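Local coordinates for protein enolase from the environmental genome shotgun sequencing of the Sargasso Sea (PDB 2QGY) that is of unsettled function but, as a magnesium-binding member of the enolase superfamily, probably abstracts a proton from the alpha-carbon of a carboxylate substrate, at residues K17-D22 with E48-A53; D28-T33 with N151-Q156; N57-G62 with G98-S103; Y171-S176 with K211-E216. One frame throughout, in Å; residues are numbered along the deposited sequence.

Interaction 1 of 4, residues K17-D22 with E48-A53; sequences KIWITD and EGWGEA
The indole planes of Trp-19 and Trp-50 lie nearly parallel, 16° apart, yet they are slid past one another until the six-membered rings barely overlap, their centroids 5.5 Å apart. Both tryptophans belong to the antiparallel sheet of the N-terminal capping domain of an enolase-superfamily protein, but their strands, 13-21 and 48-53, are not neighbours there: strand 37-43 runs between them. On one face of Trp-19 sits the side chain of Lys-17, two residues back on the same strand, with CG 3.3 Å above the plane and displaced toward the rim. Trp-19 NE1 makes a hydrogen bond to Ser-370 OG. The meeting is made by side chains across an intervening strand. Each CG stands beside its backbone N and anti to the carbonyl carbon (chi1 -65° in Trp-19 and -70° in Trp-50), which lets the two indoles reach toward each other over strand 37-43, where Trp-50 also rests on Ile-38 and Lys-40. Helix 366-371 packs against both rings, as Glu-366 touches each of them, so the pair is buried. The touch is confined to the CZ3 and CH2 corners: CZ3 of Trp-19 lies 3.5 Å from CZ3 of Trp-50.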
loop_
_atom_site.group_PDB
_atom_site.type_symbol
_atom_site.label_atom_id
_atom_site.label_comp_id
_atom_site.label_asym_id
_atom_site.label_seq_id
_atom_site.Cartn_x
_atom_site.Cartn_y
_atom_site.Cartn_z
ATOM N N LYS A 17 21.820 -10.138 0.972
ATOM C CA LYS A 17 21.259 -11.333 1.578
ATOM C C LYS A 17 19.949 -10.976 2.287
ATOM O O LYS A 17 19.849 -9.935 2.952
ATOM C CB LYS A 17 22.237 -11.874 2.611
ATOM C CG LYS A 17 21.837 -13.230 3.241
ATOM C CD LYS A 17 21.615 -14.348 2.222
ATOM C CE LYS A 17 21.227 -15.679 2.892
ATOM N NZ LYS A 17 22.447 -16.432 3.361
ATOM N N ILE A 18 18.982 -11.866 2.150
ATOM C CA ILE A 18 17.685 -11.720 2.829
ATOM C C ILE A 18 17.384 -13.041 3.524
ATOM O O ILE A 18 17.557 -14.113 2.917
ATOM C CB ILE A 18 16.540 -11.399 1.828
ATOM C CG1 ILE A 18 16.828 -10.135 1.042
ATOM C CG2 ILE A 18 15.139 -11.283 2.587
ATOM C CD1 ILE A 18 15.789 -9.823 -0.070
ATOM N N TRP A 19 16.929 -12.968 4.779
ATOM C CA TRP A 19 16.380 -14.133 5.468
ATOM C C TRP A 19 14.945 -13.821 5.797
ATOM O O TRP A 19 14.647 -12.697 6.212
ATOM C CB TRP A 19 17.080 -14.356 6.807
ATOM C CG TRP A 19 18.526 -14.705 6.750
ATOM C CD1 TRP A 19 19.057 -15.955 6.861
ATOM C CD2 TRP A 19 19.637 -13.799 6.651
ATOM N NE1 TRP A 19 20.434 -15.897 6.805
ATOM C CE2 TRP A 19 20.817 -14.587 6.675
ATOM C CE3 TRP A 19 19.756 -12.400 6.543
ATOM C CZ2 TRP A 19 22.095 -14.026 6.592
ATOM C CZ3 TRP A 19 21.039 -11.839 6.438
ATOM C CH2 TRP A 19 22.184 -12.654 6.493
ATOM N N ILE A 20 14.061 -14.805 5.609
ATOM C CA ILE A 20 12.727 -14.733 6.205
ATOM C C ILE A 20 12.634 -15.826 7.259
ATOM O O ILE A 20 12.729 -17.024 6.936
ATOM C CB ILE A 20 11.640 -14.961 5.136
ATOM C CG1 ILE A 20 11.785 -13.923 4.011
ATOM C CG2 ILE A 20 10.232 -15.020 5.799
ATOM C CD1 ILE A 20 10.736 -14.090 2.888
ATOM N N THR A 21 12.494 -15.435 8.522
ATOM C CA THR A 21 12.483 -16.430 9.584
ATOM C C THR A 21 11.170 -17.240 9.563
ATOM O O THR A 21 10.119 -16.737 9.169
ATOM C CB THR A 21 12.781 -15.832 10.986
ATOM O OG1 THR A 21 11.778 -14.856 11.345
ATOM C CG2 THR A 21 14.162 -15.146 10.979
ATOM N N ASP A 22 11.237 -18.504 9.974
ATOM C CA ASP A 22 10.015 -19.281 10.148
ATOM C C ASP A 22 9.327 -18.787 11.408
ATOM O O ASP A 22 9.931 -18.099 12.222
ATOM C CB ASP A 22 10.337 -20.771 10.317
ATOM C CG ASP A 22 9.198 -21.677 9.839
ATOM O OD1 ASP A 22 8.077 -21.185 9.549
ATOM O OD2 ASP A 22 9.455 -22.889 9.747
ATOM N N GLU A 48 29.215 -3.554 5.599
ATOM C CA GLU A 48 27.988 -4.322 5.761
ATOM C C GLU A 48 26.939 -3.473 6.452
ATOM O O GLU A 48 27.231 -2.793 7.448
ATOM C CB GLU A 48 28.242 -5.559 6.625
ATOM C CG GLU A 48 29.165 -6.582 6.014
ATOM C CD GLU A 48 29.220 -7.878 6.826
ATOM O OE1 GLU A 48 29.029 -7.831 8.063
ATOM O OE2 GLU A 48 29.469 -8.948 6.229
ATOM N N GLY A 49 25.724 -3.504 5.919
ATOM C CA GLY A 49 24.611 -2.821 6.593
ATOM C C GLY A 49 23.429 -3.750 6.764
ATOM O O GLY A 49 23.061 -4.467 5.837
ATOM N N TRP A 50 22.787 -3.652 7.922
ATOM C CA TRP A 50 21.641 -4.484 8.260
ATOM C C TRP A 50 20.343 -3.677 8.246
ATOM O O TRP A 50 20.309 -2.540 8.741
ATOM C CB TRP A 50 21.823 -5.074 9.645
ATOM C CG TRP A 50 22.894 -6.097 9.710
ATOM C CD1 TRP A 50 24.222 -5.892 9.970
ATOM C CD2 TRP A 50 22.722 -7.503 9.537
ATOM N NE1 TRP A 50 24.898 -7.099 9.952
ATOM C CE2 TRP A 50 23.997 -8.102 9.690
ATOM C CE3 TRP A 50 21.608 -8.319 9.255
ATOM C CZ2 TRP A 50 24.191 -9.499 9.586
ATOM C CZ3 TRP A 50 21.792 -9.705 9.139
ATOM C CH2 TRP A 50 23.088 -10.280 9.295
ATOM N N GLY A 51 19.299 -4.299 7.693
ATOM C CA GLY A 51 17.955 -3.711 7.596
ATOM C C GLY A 51 16.940 -4.771 7.982
ATOM O O GLY A 51 17.243 -5.970 8.065
ATOM N N GLU A 52 15.716 -4.320 8.216
ATOM C CA GLU A 52 14.619 -5.211 8.537
ATOM C C GLU A 52 13.360 -4.567 7.977
ATOM O O GLU A 52 13.213 -3.357 8.078
ATOM C CB GLU A 52 14.491 -5.393 10.051
ATOM C CG GLU A 52 13.367 -6.395 10.420
ATOM C CD GLU A 52 13.412 -6.971 11.831
ATOM O OE1 GLU A 52 14.353 -6.696 12.640
ATOM O OE2 GLU A 52 12.459 -7.729 12.148
ATOM N N ALA A 53 12.519 -5.358 7.309
ATOM C CA ALA A 53 11.247 -4.894 6.737
ATOM C C ALA A 53 10.121 -5.330 7.647
ATOM O O ALA A 53 10.175 -6.433 8.219
ATOM C CB ALA A 53 10.999 -5.526 5.354
#

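Interaction 2 of 4, residues D28-T33 with N151-Q156; sequences DQWSNT and NDYLRQ
Trp-30 pushes its indole from the loop between strands 13-21 and 37-43 against helix 150-162, where Gln-156 lies over one face and Tyr-153 stands at the edge. The face is the tight part. Gln-156 folds along the indole, with CG anti to its own backbone N (chi1 -171°) and a bend at the next bond, so that its CG sits 3.5 Å from the centroid of the six-membered ring, almost exactly on the normal, in a CH-pi contact. The amide runs on toward the CG-CD2 side of the indole, within 13° of its plane, and NE2 comes 3.3 Å from CG of Trp-30. The edge is met differently: Trp-30 points its CZ2 and CH2 at the face of Tyr-153 in a T-shaped pair, planes at 78°, with CZ2 3.8 Å from CE2 of Tyr-153. Trp-30 NE1 bonds to Trp-143 O and Tyr-153 OH to Ser-144 N, which ties both rings to the loop of Trp-143 and Ser-144. Toward solvent the joint is looser and polar. There a water accepts from Gln-156 NE2 at 3.0 Å and donates to Asp-28 OD2 at 2.9 Å, while Lys-159 makes a salt bridge to Asp-28 OD2 and a hydrogen bond to Gln-156 OE1. The arrangement is an interdomain contact of the enolase superfamily, in which a loop of the N-terminal capping domain packs on the first helix of the C-terminal barrel domain.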
loop_
_atom_site.group_PDB
_atom_site.type_symbol
_atom_site.label_atom_id
_atom_site.label_comp_id
_atom_site.label_asym_id
_atom_site.label_seq_id
_atom_site.Cartn_x
_atom_site.Cartn_y
_atom_site.Cartn_z
ATOM N N ASP A 28 8.942 -18.449 26.704
ATOM C CA ASP A 28 7.933 -19.088 27.586
ATOM C C ASP A 28 6.713 -19.606 26.817
ATOM O O ASP A 28 5.626 -19.800 27.396
ATOM C CB ASP A 28 7.505 -18.137 28.735
ATOM C CG ASP A 28 8.698 -17.438 29.389
ATOM O OD1 ASP A 28 9.608 -18.147 29.863
ATOM O OD2 ASP A 28 8.725 -16.179 29.430
ATOM N N GLN A 29 6.897 -19.854 25.512
ATOM C CA GLN A 29 5.839 -20.403 24.665
ATOM C C GLN A 29 4.586 -19.508 24.719
ATOM O O GLN A 29 3.448 -19.979 24.627
ATOM C CB GLN A 29 5.537 -21.879 25.026
ATOM C CG GLN A 29 6.800 -22.779 24.997
ATOM C CD GLN A 29 7.621 -22.689 26.261
ATOM O OE1 GLN A 29 7.074 -22.712 27.362
ATOM N NE2 GLN A 29 8.926 -22.547 26.119
ATOM N N TRP A 30 4.815 -18.202 24.872
ATOM C CA TRP A 30 3.709 -17.247 25.047
ATOM C C TRP A 30 2.906 -17.059 23.745
ATOM O O TRP A 30 1.666 -16.971 23.772
ATOM C CB TRP A 30 4.256 -15.903 25.576
ATOM C CG TRP A 30 3.237 -14.805 25.495
ATOM C CD1 TRP A 30 3.246 -13.735 24.658
ATOM C CD2 TRP A 30 2.017 -14.717 26.253
ATOM N NE1 TRP A 30 2.118 -12.955 24.876
ATOM C CE2 TRP A 30 1.345 -13.547 25.835
ATOM C CE3 TRP A 30 1.431 -15.519 27.239
ATOM C CZ2 TRP A 30 0.101 -13.151 26.370
ATOM C CZ3 TRP A 30 0.186 -15.120 27.785
ATOM C CH2 TRP A 30 -0.449 -13.947 27.347
ATOM N N SER A 31 3.625 -17.028 22.626
ATOM C CA SER A 31 3.052 -16.811 21.287
ATOM C C SER A 31 3.878 -17.522 20.201
ATOM O O SER A 31 4.923 -18.094 20.487
ATOM C CB SER A 31 3.051 -15.303 20.996
ATOM O OG SER A 31 2.190 -14.990 19.898
ATOM N N ASN A 32 3.408 -17.508 18.954
ATOM C CA ASN A 32 4.299 -17.796 17.822
ATOM C C ASN A 32 4.907 -16.454 17.455
ATOM O O ASN A 32 4.222 -15.418 17.501
ATOM C CB ASN A 32 3.548 -18.381 16.616
ATOM C CG ASN A 32 2.745 -19.638 16.965
ATOM O OD1 ASN A 32 3.285 -20.609 17.479
ATOM N ND2 ASN A 32 1.437 -19.610 16.676
ATOM N N THR A 33 6.197 -16.441 17.170
ATOM C CA THR A 33 6.809 -15.266 16.564
ATOM C C THR A 33 6.300 -15.149 15.138
ATOM O O THR A 33 6.022 -16.151 14.487
ATOM C CB THR A 33 8.331 -15.382 16.553
ATOM O OG1 THR A 33 8.689 -16.515 15.750
ATOM C CG2 THR A 33 8.825 -15.555 17.993
ATOM N N ASN A 151 -7.341 -15.237 32.067
ATOM C CA ASN A 151 -6.415 -15.639 33.138
ATOM C C ASN A 151 -4.982 -15.786 32.689
ATOM O O ASN A 151 -4.068 -15.395 33.412
ATOM C CB ASN A 151 -6.849 -16.949 33.790
ATOM C CG ASN A 151 -8.119 -16.804 34.598
ATOM O OD1 ASN A 151 -8.356 -15.769 35.233
ATOM N ND2 ASN A 151 -8.945 -17.850 34.588
ATOM N N ASP A 152 -4.780 -16.378 31.509
ATOM C CA ASP A 152 -3.429 -16.525 30.956
ATOM C C ASP A 152 -2.817 -15.152 30.705
ATOM O O ASP A 152 -1.647 -14.936 30.988
ATOM C CB ASP A 152 -3.446 -17.354 29.667
ATOM C CG ASP A 152 -3.913 -18.795 29.895
ATOM O OD1 ASP A 152 -3.691 -19.330 31.009
ATOM O OD2 ASP A 152 -4.519 -19.385 28.965
ATOM N N TYR A 153 -3.622 -14.216 30.205
ATOM C CA TYR A 153 -3.136 -12.854 30.011
ATOM C C TYR A 153 -2.751 -12.202 31.332
ATOM O O TYR A 153 -1.680 -11.610 31.441
ATOM C CB TYR A 153 -4.139 -12.003 29.245
ATOM C CG TYR A 153 -3.978 -12.108 27.760
ATOM C CD1 TYR A 153 -4.547 -13.170 27.055
ATOM C CD2 TYR A 153 -3.239 -11.157 27.052
ATOM C CE1 TYR A 153 -4.396 -13.274 25.677
ATOM C CE2 TYR A 153 -3.089 -11.249 25.670
ATOM C CZ TYR A 153 -3.667 -12.309 24.995
ATOM O OH TYR A 153 -3.529 -12.422 23.628
ATOM N N LEU A 154 -3.600 -12.363 32.345
ATOM C CA LEU A 154 -3.326 -11.803 33.679
ATOM C C LEU A 154 -2.005 -12.244 34.295
ATOM O O LEU A 154 -1.278 -11.413 34.837
ATOM C CB LEU A 154 -4.500 -12.054 34.640
ATOM C CG LEU A 154 -5.834 -11.426 34.234
ATOM C CD1 LEU A 154 -6.938 -11.967 35.123
ATOM C CD2 LEU A 154 -5.804 -9.902 34.274
ATOM N N ARG A 155 -1.681 -13.534 34.199
ATOM C CA ARG A 155 -0.419 -14.055 34.727
ATOM C C ARG A 155 0.763 -13.515 33.915
ATOM O O ARG A 155 1.830 -13.231 34.463
ATOM C CB ARG A 155 -0.402 -15.593 34.744
ATOM C CG ARG A 155 -1.454 -16.245 35.674
ATOM C CD ARG A 155 -1.544 -17.781 35.501
ATOM N NE ARG A 155 -1.855 -18.185 34.123
ATOM C CZ ARG A 155 -0.973 -18.716 33.272
ATOM N NH1 ARG A 155 0.289 -18.929 33.653
ATOM N NH2 ARG A 155 -1.347 -19.036 32.035
ATOM N N GLN A 156 0.555 -13.337 32.609
ATOM C CA GLN A 156 1.576 -12.704 31.766
ATOM C C GLN A 156 1.729 -11.233 32.122
ATOM O O GLN A 156 2.829 -10.693 32.077
ATOM C CB GLN A 156 1.231 -12.849 30.282
ATOM C CG GLN A 156 2.354 -12.405 29.301
ATOM C CD GLN A 156 3.544 -13.351 29.235
ATOM O OE1 GLN A 156 3.732 -14.205 30.098
ATOM N NE2 GLN A 156 4.360 -13.198 28.194
HETATM O O HOH W 1 6.975 -14.606 27.700
#

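Interaction 3 of 4, residues N57-G62 with G98-S103; sequences NFREKG and GLDFSS
Asp-100 OD2 accepts a bond of 2.7 Å from Arg-59 NH1, nearly straight at 173°, while its partner OD1 takes a second from Arg-59 NE at 2.8 Å. This is a bidentate, side-on salt bridge that ties the residue just before helix 60-74 to the first turn of helix 99-120 in the N-terminal capping domain. Each carboxylate oxygen uses its syn lone pair, and the guanidinium lies only 17° from the carboxylate plane, so the two flat groups meet edge to edge and neither can turn without straining a bond. The arginine gets there by bending about CB-CG and CG-CD, which curls the chain round so that NE as well as NH1 faces the acid. Asp-100 itself also packs on Ile-63. The bridge is buried, and the pairing of opposite charges would offset much of the cost of burying them. A second subunit completes the setting: Arg-59 NH2 donates to His-96 O of that chain, and the guanidinium makes a cation-pi contact with Phe-101 of the second subunit. The close fit extends down the arginine side chain, where CB of Arg-59 lies 3.1 Å from OD1 of Asp-100.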
loop_
_atom_site.group_PDB
_atom_site.type_symbol
_atom_site.label_atom_id
_atom_site.label_comp_id
_atom_site.label_asym_id
_atom_site.label_seq_id
_atom_site.Cartn_x
_atom_site.Cartn_y
_atom_site.Cartn_z
ATOM N N ASN A 57 1.697 -11.088 6.785
ATOM C CA ASN A 57 1.346 -12.492 6.510
ATOM C C ASN A 57 0.993 -12.686 5.034
ATOM O O ASN A 57 0.238 -11.897 4.469
ATOM C CB ASN A 57 0.193 -12.927 7.438
ATOM C CG ASN A 57 0.021 -14.447 7.535
ATOM O OD1 ASN A 57 -1.039 -14.916 7.977
ATOM N ND2 ASN A 57 1.024 -15.216 7.115
ATOM N N PHE A 58 1.552 -13.729 4.413
ATOM C CA PHE A 58 1.356 -14.065 2.959
ATOM C C PHE A 58 2.069 -13.150 1.951
ATOM O O PHE A 58 1.963 -13.356 0.724
ATOM C CB PHE A 58 -0.136 -14.258 2.583
ATOM C CG PHE A 58 -0.779 -15.411 3.309
ATOM C CD1 PHE A 58 -0.569 -16.732 2.886
ATOM C CD2 PHE A 58 -1.535 -15.181 4.441
ATOM C CE1 PHE A 58 -1.141 -17.804 3.588
ATOM C CE2 PHE A 58 -2.100 -16.232 5.146
ATOM C CZ PHE A 58 -1.915 -17.544 4.716
ATOM N N ARG A 59 2.773 -12.143 2.460
ATOM C CA ARG A 59 3.428 -11.152 1.610
ATOM C C ARG A 59 4.932 -11.128 1.842
ATOM O O ARG A 59 5.666 -10.358 1.186
ATOM C CB ARG A 59 2.786 -9.768 1.846
ATOM C CG ARG A 59 1.320 -9.814 1.433
ATOM C CD ARG A 59 0.381 -9.175 2.489
ATOM N NE ARG A 59 0.346 -7.746 2.248
ATOM C CZ ARG A 59 -0.626 -6.951 2.679
ATOM N NH1 ARG A 59 -0.588 -5.668 2.377
ATOM N NH2 ARG A 59 -1.619 -7.463 3.407
ATOM N N GLU A 60 5.404 -11.960 2.765
ATOM C CA GLU A 60 6.824 -11.949 3.109
ATOM C C GLU A 60 7.742 -12.179 1.910
ATOM O O GLU A 60 8.701 -11.449 1.722
ATOM C CB GLU A 60 7.164 -12.945 4.239
ATOM C CG GLU A 60 6.367 -12.738 5.519
ATOM C CD GLU A 60 5.102 -13.587 5.605
ATOM O OE1 GLU A 60 4.624 -14.106 4.566
ATOM O OE2 GLU A 60 4.554 -13.720 6.733
ATOM N N LYS A 61 7.451 -13.198 1.095
ATOM C CA LYS A 61 8.285 -13.472 -0.078
ATOM C C LYS A 61 8.139 -12.341 -1.111
ATOM O O LYS A 61 9.118 -11.955 -1.758
ATOM C CB LYS A 61 7.911 -14.825 -0.695
ATOM C CG LYS A 61 8.339 -16.011 0.170
ATOM C CD LYS A 61 8.356 -17.330 -0.607
ATOM C CE LYS A 61 6.964 -17.799 -0.959
ATOM N NZ LYS A 61 6.931 -19.208 -1.524
ATOM N N GLY A 62 6.927 -11.807 -1.231
ATOM C CA GLY A 62 6.661 -10.684 -2.134
ATOM C C GLY A 62 7.496 -9.471 -1.758
ATOM O O GLY A 62 8.117 -8.844 -2.615
ATOM N N GLY A 98 1.972 1.961 -0.440
ATOM C CA GLY A 98 1.373 0.753 0.129
ATOM C C GLY A 98 2.357 0.152 1.096
ATOM O O GLY A 98 3.563 0.389 0.977
ATOM N N LEU A 99 1.858 -0.639 2.039
ATOM C CA LEU A 99 2.683 -1.136 3.142
ATOM C C LEU A 99 3.803 -2.047 2.685
ATOM O O LEU A 99 4.925 -1.920 3.174
ATOM C CB LEU A 99 1.823 -1.868 4.172
ATOM C CG LEU A 99 1.010 -1.028 5.143
ATOM C CD1 LEU A 99 0.585 -1.923 6.304
ATOM C CD2 LEU A 99 1.818 0.206 5.691
ATOM N N ASP A 100 3.500 -2.971 1.758
ATOM C CA ASP A 100 4.489 -3.919 1.255
ATOM C C ASP A 100 5.680 -3.168 0.643
ATOM O O ASP A 100 6.836 -3.451 0.976
ATOM C CB ASP A 100 3.848 -4.883 0.243
ATOM C CG ASP A 100 2.589 -5.545 0.799
ATOM O OD1 ASP A 100 2.688 -6.742 1.160
ATOM O OD2 ASP A 100 1.507 -4.871 0.908
ATOM N N PHE A 101 5.410 -2.174 -0.209
ATOM C CA PHE A 101 6.505 -1.463 -0.850
ATOM C C PHE A 101 7.300 -0.658 0.192
ATOM O O PHE A 101 8.538 -0.647 0.170
ATOM C CB PHE A 101 5.968 -0.551 -1.962
ATOM C CG PHE A 101 7.023 0.239 -2.659
ATOM C CD1 PHE A 101 7.882 -0.378 -3.599
ATOM C CD2 PHE A 101 7.156 1.594 -2.422
ATOM C CE1 PHE A 101 8.861 0.364 -4.251
ATOM C CE2 PHE A 101 8.129 2.327 -3.091
ATOM C CZ PHE A 101 8.974 1.705 -4.005
ATOM N N SER A 102 6.579 0.011 1.082
ATOM C CA SER A 102 7.167 0.846 2.128
ATOM C C SER A 102 7.996 -0.018 3.075
ATOM O O SER A 102 9.022 0.458 3.597
ATOM C CB SER A 102 6.059 1.611 2.918
ATOM O OG SER A 102 5.407 2.569 2.081
ATOM N N SER A 103 7.560 -1.265 3.312
ATOM C CA SER A 103 8.386 -2.203 4.118
ATOM C C SER A 103 9.698 -2.541 3.393
ATOM O O SER A 103 10.770 -2.596 4.015
ATOM C CB SER A 103 7.662 -3.505 4.417
ATOM O OG SER A 103 6.612 -3.270 5.330
#

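Interaction 4 of 4, residues Y171-S176 with K211-E216; sequences YPMLDS and KSFLKE
Met-173 lays its sulfur over the ring of Phe-213, a Met-aromatic contact in which SD is 3.8 Å from the ring centroid and 19° from the normal. The sulfur is displaced toward the attached end of the ring, since its closest atom there is CG of Phe-213, 3.6 Å from SD. At the far end Pro-172 crosses it at about a right angle, its CG 3.6 Å from CZ of Phe-213. Two consecutive residues of one loop thus hold opposite ends of a single phenyl group. Torsions explain the reach. The chain of Met-173 is bent at both CB-CG and CG-SD (chi2 -58°, chi3 -91°), turning the thioether over the ring, while CG of Phe-213 is anti to its backbone N and sends the phenyl out from helix 207-217 toward the loop. In the next shell, Ile-181 of helix 177-191 and Leu-199 of strand 197-200 touch the phenylalanine; Val-184 and Leu-199 touch the proline. The loop follows strand 168-170 of the barrel and leads into helix 177-191, where Ser-176 OG, at the N-cap position, makes a weak bond to Ile-179 N and Leu-174 N is bonded to Ser-180 OG. Between these two segments the chemistry is largely apolar, with a polarisable sulfur over a pi face, which implies that shape complementarity more than directed polar bonds joins this loop to the outer helix of the neighbouring beta-alpha unit.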
loop_
_atom_site.group_PDB
_atom_site.type_symbol
_atom_site.label_atom_id
_atom_site.label_comp_id
_atom_site.label_asym_id
_atom_site.label_seq_id
_atom_site.Cartn_x
_atom_site.Cartn_y
_atom_site.Cartn_z
ATOM N N TYR A 171 -4.841 -5.545 24.867
ATOM C CA TYR A 171 -5.863 -5.556 23.836
ATOM C C TYR A 171 -7.183 -5.973 24.489
ATOM O O TYR A 171 -7.492 -7.166 24.567
ATOM C CB TYR A 171 -5.483 -6.526 22.706
ATOM C CG TYR A 171 -4.308 -6.064 21.854
ATOM C CD1 TYR A 171 -4.495 -5.669 20.526
ATOM C CD2 TYR A 171 -3.027 -6.047 22.373
ATOM C CE1 TYR A 171 -3.389 -5.241 19.733
ATOM C CE2 TYR A 171 -1.936 -5.618 21.599
ATOM C CZ TYR A 171 -2.146 -5.209 20.295
ATOM O OH TYR A 171 -1.053 -4.810 19.529
ATOM N N PRO A 172 -7.951 -4.984 24.989
ATOM C CA PRO A 172 -9.070 -5.237 25.904
ATOM C C PRO A 172 -10.413 -5.494 25.223
ATOM O O PRO A 172 -11.392 -5.758 25.920
ATOM C CB PRO A 172 -9.117 -3.943 26.719
ATOM C CG PRO A 172 -8.776 -2.884 25.690
ATOM C CD PRO A 172 -7.757 -3.536 24.766
ATOM N N MET A 173 -10.492 -5.449 23.892
ATOM C CA MET A 173 -11.806 -5.697 23.256
ATOM C C MET A 173 -12.094 -7.189 23.175
ATOM O O MET A 173 -11.621 -7.883 22.267
ATOM C CB MET A 173 -11.933 -5.036 21.876
ATOM C CG MET A 173 -11.787 -3.509 21.915
ATOM S SD MET A 173 -12.940 -2.540 22.973
ATOM C CE MET A 173 -14.255 -2.169 21.840
ATOM N N LEU A 174 -12.886 -7.660 24.133
ATOM C CA LEU A 174 -13.186 -9.090 24.265
ATOM C C LEU A 174 -14.646 -9.364 23.905
ATOM O O LEU A 174 -15.294 -8.533 23.248
ATOM C CB LEU A 174 -12.854 -9.566 25.683
ATOM C CG LEU A 174 -11.480 -9.151 26.253
ATOM C CD1 LEU A 174 -11.317 -9.611 27.684
ATOM C CD2 LEU A 174 -10.301 -9.666 25.407
ATOM N N ASP A 175 -15.170 -10.508 24.350
ATOM C CA ASP A 175 -16.484 -10.966 23.875
ATOM C C ASP A 175 -17.615 -9.961 24.020
ATOM O O ASP A 175 -18.485 -9.880 23.152
ATOM C CB ASP A 175 -16.883 -12.292 24.539
ATOM C CG ASP A 175 -16.343 -13.492 23.796
ATOM O OD1 ASP A 175 -15.532 -13.289 22.854
ATOM O OD2 ASP A 175 -16.727 -14.635 24.157
ATOM N N SER A 176 -17.602 -9.207 25.116
ATOM C CA SER A 176 -18.640 -8.236 25.395
ATOM C C SER A 176 -18.061 -7.058 26.170
ATOM O O SER A 176 -16.944 -7.141 26.689
ATOM C CB SER A 176 -19.761 -8.901 26.197
ATOM O OG SER A 176 -19.328 -9.246 27.501
ATOM N N LYS A 211 -17.474 3.235 21.297
ATOM C CA LYS A 211 -17.938 4.360 22.089
ATOM C C LYS A 211 -18.378 3.939 23.491
ATOM O O LYS A 211 -17.991 4.584 24.462
ATOM C CB LYS A 211 -19.039 5.110 21.347
ATOM C CG LYS A 211 -18.532 5.978 20.211
ATOM C CD LYS A 211 -19.716 6.432 19.376
ATOM C CE LYS A 211 -19.323 7.499 18.382
ATOM N NZ LYS A 211 -20.458 7.737 17.439
ATOM N N SER A 212 -19.144 2.846 23.597
ATOM C CA SER A 212 -19.593 2.364 24.898
ATOM C C SER A 212 -18.399 1.949 25.763
ATOM O O SER A 212 -18.332 2.299 26.946
ATOM C CB SER A 212 -20.606 1.228 24.735
ATOM O OG SER A 212 -21.591 1.566 23.765
ATOM N N PHE A 213 -17.438 1.244 25.159
ATOM C CA PHE A 213 -16.220 0.858 25.873
ATOM C C PHE A 213 -15.473 2.083 26.398
ATOM O O PHE A 213 -15.130 2.162 27.576
ATOM C CB PHE A 213 -15.287 -0.002 24.992
ATOM C CG PHE A 213 -14.005 -0.390 25.672
ATOM C CD1 PHE A 213 -13.976 -1.445 26.583
ATOM C CD2 PHE A 213 -12.822 0.303 25.413
ATOM C CE1 PHE A 213 -12.803 -1.812 27.225
ATOM C CE2 PHE A 213 -11.628 -0.041 26.052
ATOM C CZ PHE A 213 -11.606 -1.123 26.957
ATOM N N LEU A 214 -15.225 3.047 25.516
ATOM C CA LEU A 214 -14.454 4.228 25.895
ATOM C C LEU A 214 -15.139 5.046 27.000
ATOM O O LEU A 214 -14.470 5.670 27.824
ATOM C CB LEU A 214 -14.186 5.101 24.671
ATOM C CG LEU A 214 -13.192 4.475 23.677
ATOM C CD1 LEU A 214 -13.048 5.380 22.465
ATOM C CD2 LEU A 214 -11.840 4.209 24.354
ATOM N N LYS A 215 -16.469 5.011 27.013
ATOM C CA LYS A 215 -17.240 5.699 28.053
ATOM C C LYS A 215 -17.045 5.015 29.417
ATOM O O LYS A 215 -16.921 5.679 30.452
ATOM C CB LYS A 215 -18.712 5.729 27.655
ATOM C CG LYS A 215 -19.551 6.734 28.426
ATOM C CD LYS A 215 -20.896 6.953 27.713
ATOM C CE LYS A 215 -21.521 8.297 28.109
ATOM N NZ LYS A 215 -22.687 8.679 27.234
ATOM N N GLU A 216 -16.969 3.692 29.416
ATOM C CA GLU A 216 -16.807 2.940 30.660
ATOM C C GLU A 216 -15.350 2.803 31.111
ATOM O O GLU A 216 -15.079 2.546 32.287
ATOM C CB GLU A 216 -17.456 1.558 30.532
ATOM C CG GLU A 216 -18.931 1.601 30.127
ATOM C CD GLU A 216 -19.816 2.256 31.180
ATOM O OE1 GLU A 216 -19.507 2.097 32.386
ATOM O OE2 GLU A 216 -20.812 2.931 30.799
#

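Interactions 1 and 3 belong to the N-terminal capping domain, interaction 4 to the barrel, and interaction 2 joins the two. Interactions 1 and 3 lie with centres 14 Å apart and touch, Ile-20 packing on the start of helix 60-74, which follows strand 48-53 in the chain; interactions 1 and 2 touch through Asp-22 and Thr-33. Interaction 4 is about 38 Å from interaction 1, centre to centre, on the opposite side of the chain's centre. Along the sequence, interactions 1 and 2 interleave, interaction 3 is nested within the span closed by interaction 2, and interaction 4 comes last. The side chains of Tyr-153 and Pro-172 lie about 13 Å and 10 Å from the magnesium held by Asp-200, Glu-226 and Glu-252.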